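Local structure of probable outer membrane protein (Pseudomonas aeruginosa, 3DWO) at residues 36-41 with 149-154; 43-48 with 100-105. The protein probably carries long-chain fatty acids or other hydrophobic compounds across the outer membrane, as a beta-barrel channel of the FadL family. All blocks are in the same frame, centred on the assembly; numbering follows the deposited sequence.

Contact 1. Residues 36-41 with 149-154; sequences AMAFID and SLSFKV
Ser149 OG is the best-held polar atom here: one hydrogen bond, to the backbone O of Ala30, ties it to the N-terminal plug region of this FadL-type beta-barrel. From the side of residues 36-41 it receives only carbon and sulphur. Met37 CE, with SD behind it, comes to 3.6 Å from Ser149 OG, so the thioether tip touches the very oxygen that is bonded to Ala30 O. The contact sets the loop that leads into strand 44-63 against the inner face of strand 138-153, whose alternate residues Ser149, Ser151 and Lys153 turn to the loop while Leu150 and Phe152 turn outward.

Met37 bends at its last torsion (chi3 48°), which swings CE toward the strand backbone, 3.7 Å from Ser151 N. Its CB lies 3.6 Å from Ser151 OG, so the folded methionine lays both CB and CE against the serine side chain from one side. The Ser151 hydroxyl occupies the crowded position between its own N and carbonyl carbon (chi1 69°). Ala38 N stands 3.4 Å from Ser151 OG, but the angle is too poor for a hydrogen bond. The loop's own turn is held by Phe39 N to Ala36 O and Ile40 N to Met37 O.

Further along, Lys153 leaves the strand with CG anti to its N and bends at chi3 (65°). Its methylenes pass the Phe39 ring obliquely, CD reaching 4.1 Å from Phe39 CE1, and its ammonium NZ ends 3.8 Å from Ala38 O, beyond bonding distance.

Contact 2. Residues 43-48 with 100-105; sequences RIAQLT and GFLVVP. With C8E ((hydroxyethyloxy)tri(ethyloxy)octane), chain L.
Four backbone hydrogen bonds join residues 43-48 to 100-105 as neighbouring antiparallel strands of the barrel wall. Ile44 and Val103 form one hydrogen-bonded pair, Ile44 N to Val103 O at 3.0 Å and Val103 N to Ile44 O at 2.9 Å, both close to straight. Gln46 and Phe101 form the next: Phe101 N to Gln46 O is straight (2.9 Å, 168°), whereas Gln46 N to Phe101 O, at 2.8 Å, bends to 145° at the hydrogen. Between them Ala45 and Leu102 are a non-hydrogen-bonded pair, whose backbone groups bond to the flanking strands, Ala45 to Tyr441 and Leu102 to Leu114.

On the inner face the extended Gln46 side chain runs beside Phe101, amide and ring planes 65° apart, with OE1 3.6 Å from Phe101 CD2. That amide is gripped at both ends, NE2 by Thr440 OG1 and OE1 by Asn9 ND2. On the other face a C8E detergent chain crosses the strands, C3 3.7 Å from Gly100 C and C6 3.9 Å from Gln46 O. Residues 44-47 and 100-103 thus have their backbone groups paired, with apolar Ala45, Leu47 and Leu102 on the detergent side and Gln46 holding Asn9 inside.

The two contacts have centres 13 Å apart and meet directly, with contact 2 nested inside the chain loop that contact 1 closes. The tightest join is Met37 CG against Val103 CG1 at 3.4 Å, so one methionine rests on strand 93-105 at its CG and on strand 138-153 at its tip. Ile40 CG2 adds a second touch on Val103 CG1 at 4.0 Å. Strand 110-125 lies between the two wall strands, and residues 36-41 span it from the inside, Met37 also touching Ala111. Bound C8E detergent marks the outer side of both: one molecule crosses over Gly100, and another lies about 4 Å from the Leu150 side chain.

Contact 1. Residues 36-41 with 149-154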
# COMPACT_ATOMS: atom_id res chain seq x y z
N ALA A 36 -18.87 5.20 15.80
CA ALA A 36 -18.37 6.14 16.80
C ALA A 36 -18.87 7.56 16.55
O ALA A 36 -18.80 8.43 17.42
CB ALA A 36 -16.85 6.12 16.83
N MET A 37 -19.38 7.78 15.35
CA MET A 37 -19.89 9.08 14.94
C MET A 37 -21.13 9.45 15.78
O MET A 37 -21.45 10.63 15.96
CB MET A 37 -20.25 8.99 13.46
CG MET A 37 -19.98 10.22 12.65
SD MET A 37 -19.87 9.80 10.89
CE MET A 37 -21.32 8.79 10.66
N ALA A 38 -21.81 8.43 16.29
CA ALA A 38 -23.02 8.63 17.09
C ALA A 38 -22.74 9.32 18.42
O ALA A 38 -23.67 9.70 19.13
CB ALA A 38 -23.71 7.29 17.32
N PHE A 39 -21.47 9.48 18.76
CA PHE A 39 -21.11 10.11 20.02
C PHE A 39 -20.38 11.43 19.84
O PHE A 39 -19.83 11.98 20.79
CB PHE A 39 -20.27 9.13 20.85
CG PHE A 39 -21.04 7.90 21.24
CD1 PHE A 39 -22.00 7.95 22.25
CD2 PHE A 39 -20.85 6.70 20.55
CE1 PHE A 39 -22.77 6.83 22.56
CE2 PHE A 39 -21.62 5.58 20.85
CZ PHE A 39 -22.58 5.64 21.86
N ILE A 40 -20.38 11.93 18.61
CA ILE A 40 -19.76 13.21 18.30
C ILE A 40 -20.90 14.21 18.36
O ILE A 40 -21.79 14.21 17.51
CB ILE A 40 -19.11 13.20 16.90
CG1 ILE A 40 -17.86 12.31 16.93
CG2 ILE A 40 -18.76 14.61 16.46
CD1 ILE A 40 -17.15 12.19 15.60
N ASP A 41 -20.87 15.06 19.38
CA ASP A 41 -21.92 16.04 19.63
C ASP A 41 -22.01 17.29 18.75
O ASP A 41 -22.89 18.12 18.97
CB ASP A 41 -21.86 16.46 21.10
CG ASP A 41 -20.44 16.71 21.59
OD1 ASP A 41 -20.24 16.75 22.82
OD2 ASP A 41 -19.54 16.88 20.75
N SER A 149 -20.91 8.01 5.03
CA SER A 149 -21.34 7.06 6.05
C SER A 149 -22.46 7.58 6.93
O SER A 149 -22.74 8.78 6.97
CB SER A 149 -20.16 6.64 6.93
OG SER A 149 -19.64 7.75 7.64
N LEU A 150 -23.08 6.66 7.65
CA LEU A 150 -24.19 7.00 8.52
C LEU A 150 -24.07 6.22 9.83
O LEU A 150 -23.67 5.06 9.82
CB LEU A 150 -25.49 6.62 7.82
CG LEU A 150 -26.74 7.45 8.08
CD1 LEU A 150 -26.49 8.90 7.66
CD2 LEU A 150 -27.91 6.85 7.31
N SER A 151 -24.41 6.86 10.94
CA SER A 151 -24.36 6.18 12.23
C SER A 151 -25.74 6.24 12.88
O SER A 151 -26.49 7.20 12.71
CB SER A 151 -23.34 6.84 13.16
OG SER A 151 -23.77 8.12 13.56
N PHE A 152 -26.07 5.19 13.62
CA PHE A 152 -27.36 5.11 14.31
C PHE A 152 -27.16 4.73 15.77
O PHE A 152 -26.62 3.66 16.07
CB PHE A 152 -28.27 4.10 13.62
CG PHE A 152 -29.59 3.90 14.32
CD1 PHE A 152 -29.83 2.76 15.07
CD2 PHE A 152 -30.58 4.87 14.24
CE1 PHE A 152 -31.05 2.58 15.73
CE2 PHE A 152 -31.81 4.70 14.89
CZ PHE A 152 -32.04 3.56 15.63
N LYS A 153 -27.58 5.60 16.67
CA LYS A 153 -27.45 5.33 18.10
C LYS A 153 -28.61 4.46 18.59
O LYS A 153 -29.77 4.85 18.51
CB LYS A 153 -27.41 6.65 18.88
CG LYS A 153 -27.17 6.46 20.36
CD LYS A 153 -26.45 7.65 20.99
CE LYS A 153 -27.28 8.91 20.94
NZ LYS A 153 -26.56 10.05 21.58
N VAL A 154 -28.27 3.27 19.09
CA VAL A 154 -29.27 2.33 19.60
C VAL A 154 -29.56 2.65 21.06
O VAL A 154 -30.72 2.72 21.47
CB VAL A 154 -28.76 0.88 19.51
CG1 VAL A 154 -29.82 -0.08 20.02
CG2 VAL A 154 -28.39 0.56 18.07

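Contact 2. Residues 43-48 with 100-105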
# COMPACT_ATOMS: atom_id res chain seq x y z
N ARG A 43 -20.73 19.48 14.69
CA ARG A 43 -20.19 19.49 13.34
C ARG A 43 -18.69 19.68 13.39
O ARG A 43 -18.19 20.60 14.04
CB ARG A 43 -20.78 20.65 12.53
CG ARG A 43 -22.26 20.57 12.23
CD ARG A 43 -22.63 21.72 11.31
NE ARG A 43 -24.04 21.73 10.91
CZ ARG A 43 -24.54 22.53 9.97
NH1 ARG A 43 -23.75 23.39 9.34
NH2 ARG A 43 -25.83 22.47 9.66
N ILE A 44 -17.96 18.82 12.68
CA ILE A 44 -16.51 18.92 12.65
C ILE A 44 -15.98 18.70 11.23
O ILE A 44 -16.38 17.76 10.54
CB ILE A 44 -15.85 17.89 13.59
CG1 ILE A 44 -16.46 17.99 14.98
CG2 ILE A 44 -14.35 18.16 13.68
CD1 ILE A 44 -15.86 17.02 15.98
N ALA A 45 -15.10 19.60 10.81
CA ALA A 45 -14.47 19.54 9.50
C ALA A 45 -12.97 19.45 9.78
O ALA A 45 -12.45 20.19 10.61
CB ALA A 45 -14.78 20.79 8.70
N GLN A 46 -12.28 18.54 9.10
CA GLN A 46 -10.86 18.36 9.35
C GLN A 46 -10.05 18.01 8.11
O GLN A 46 -10.47 17.20 7.28
CB GLN A 46 -10.67 17.27 10.40
CG GLN A 46 -9.24 16.97 10.79
CD GLN A 46 -9.15 15.81 11.77
OE1 GLN A 46 -9.51 14.68 11.44
NE2 GLN A 46 -8.68 16.09 12.98
N LEU A 47 -8.87 18.62 7.98
CA LEU A 47 -7.99 18.36 6.87
C LEU A 47 -6.61 17.96 7.38
O LEU A 47 -6.04 18.63 8.25
CB LEU A 47 -7.84 19.59 5.97
CG LEU A 47 -6.75 19.44 4.91
CD1 LEU A 47 -7.07 18.27 3.98
CD2 LEU A 47 -6.62 20.73 4.11
N THR A 48 -6.08 16.87 6.85
CA THR A 48 -4.78 16.38 7.24
C THR A 48 -3.88 16.28 6.02
O THR A 48 -4.32 15.92 4.93
CB THR A 48 -4.87 14.98 7.89
OG1 THR A 48 -5.55 15.07 9.15
CG2 THR A 48 -3.48 14.39 8.11
N GLY A 100 -9.26 13.95 4.40
CA GLY A 100 -10.29 14.86 4.86
C GLY A 100 -11.45 14.16 5.54
O GLY A 100 -11.88 13.10 5.10
N PHE A 101 -11.95 14.75 6.62
CA PHE A 101 -13.07 14.18 7.35
C PHE A 101 -14.09 15.24 7.72
O PHE A 101 -13.75 16.36 8.11
CB PHE A 101 -12.58 13.50 8.63
CG PHE A 101 -11.67 12.33 8.40
CD1 PHE A 101 -12.15 11.15 7.84
CD2 PHE A 101 -10.32 12.40 8.75
CE1 PHE A 101 -11.31 10.06 7.63
CE2 PHE A 101 -9.47 11.32 8.55
CZ PHE A 101 -9.96 10.14 7.99
N LEU A 102 -15.36 14.87 7.59
CA LEU A 102 -16.45 15.77 7.93
C LEU A 102 -17.53 14.96 8.63
O LEU A 102 -17.97 13.93 8.13
CB LEU A 102 -17.01 16.42 6.67
CG LEU A 102 -18.25 17.29 6.89
CD1 LEU A 102 -17.91 18.44 7.83
CD2 LEU A 102 -18.74 17.81 5.56
N VAL A 103 -17.93 15.43 9.81
CA VAL A 103 -18.98 14.75 10.56
C VAL A 103 -20.09 15.75 10.87
O VAL A 103 -19.84 16.83 11.42
CB VAL A 103 -18.44 14.17 11.88
CG1 VAL A 103 -19.59 13.56 12.67
CG2 VAL A 103 -17.39 13.11 11.58
N VAL A 104 -21.31 15.39 10.50
CA VAL A 104 -22.47 16.24 10.70
C VAL A 104 -23.62 15.50 11.37
O VAL A 104 -24.33 14.73 10.72
CB VAL A 104 -22.98 16.78 9.35
CG1 VAL A 104 -24.16 17.71 9.57
CG2 VAL A 104 -21.87 17.50 8.61
N PRO A 105 -23.80 15.70 12.68
CA PRO A 105 -24.91 15.01 13.36
C PRO A 105 -26.24 15.50 12.78
O PRO A 105 -26.46 16.70 12.62
CB PRO A 105 -24.71 15.38 14.83
CG PRO A 105 -24.01 16.71 14.76
CD PRO A 105 -23.02 16.51 13.64
C1 C8E L . -14.71 14.78 1.43
C2 C8E L . -14.78 15.70 2.56
C3 C8E L . -13.49 16.10 3.10
C4 C8E L . -13.75 17.05 4.17
C5 C8E L . -12.99 18.29 3.91
C6 C8E L . -13.06 19.18 5.05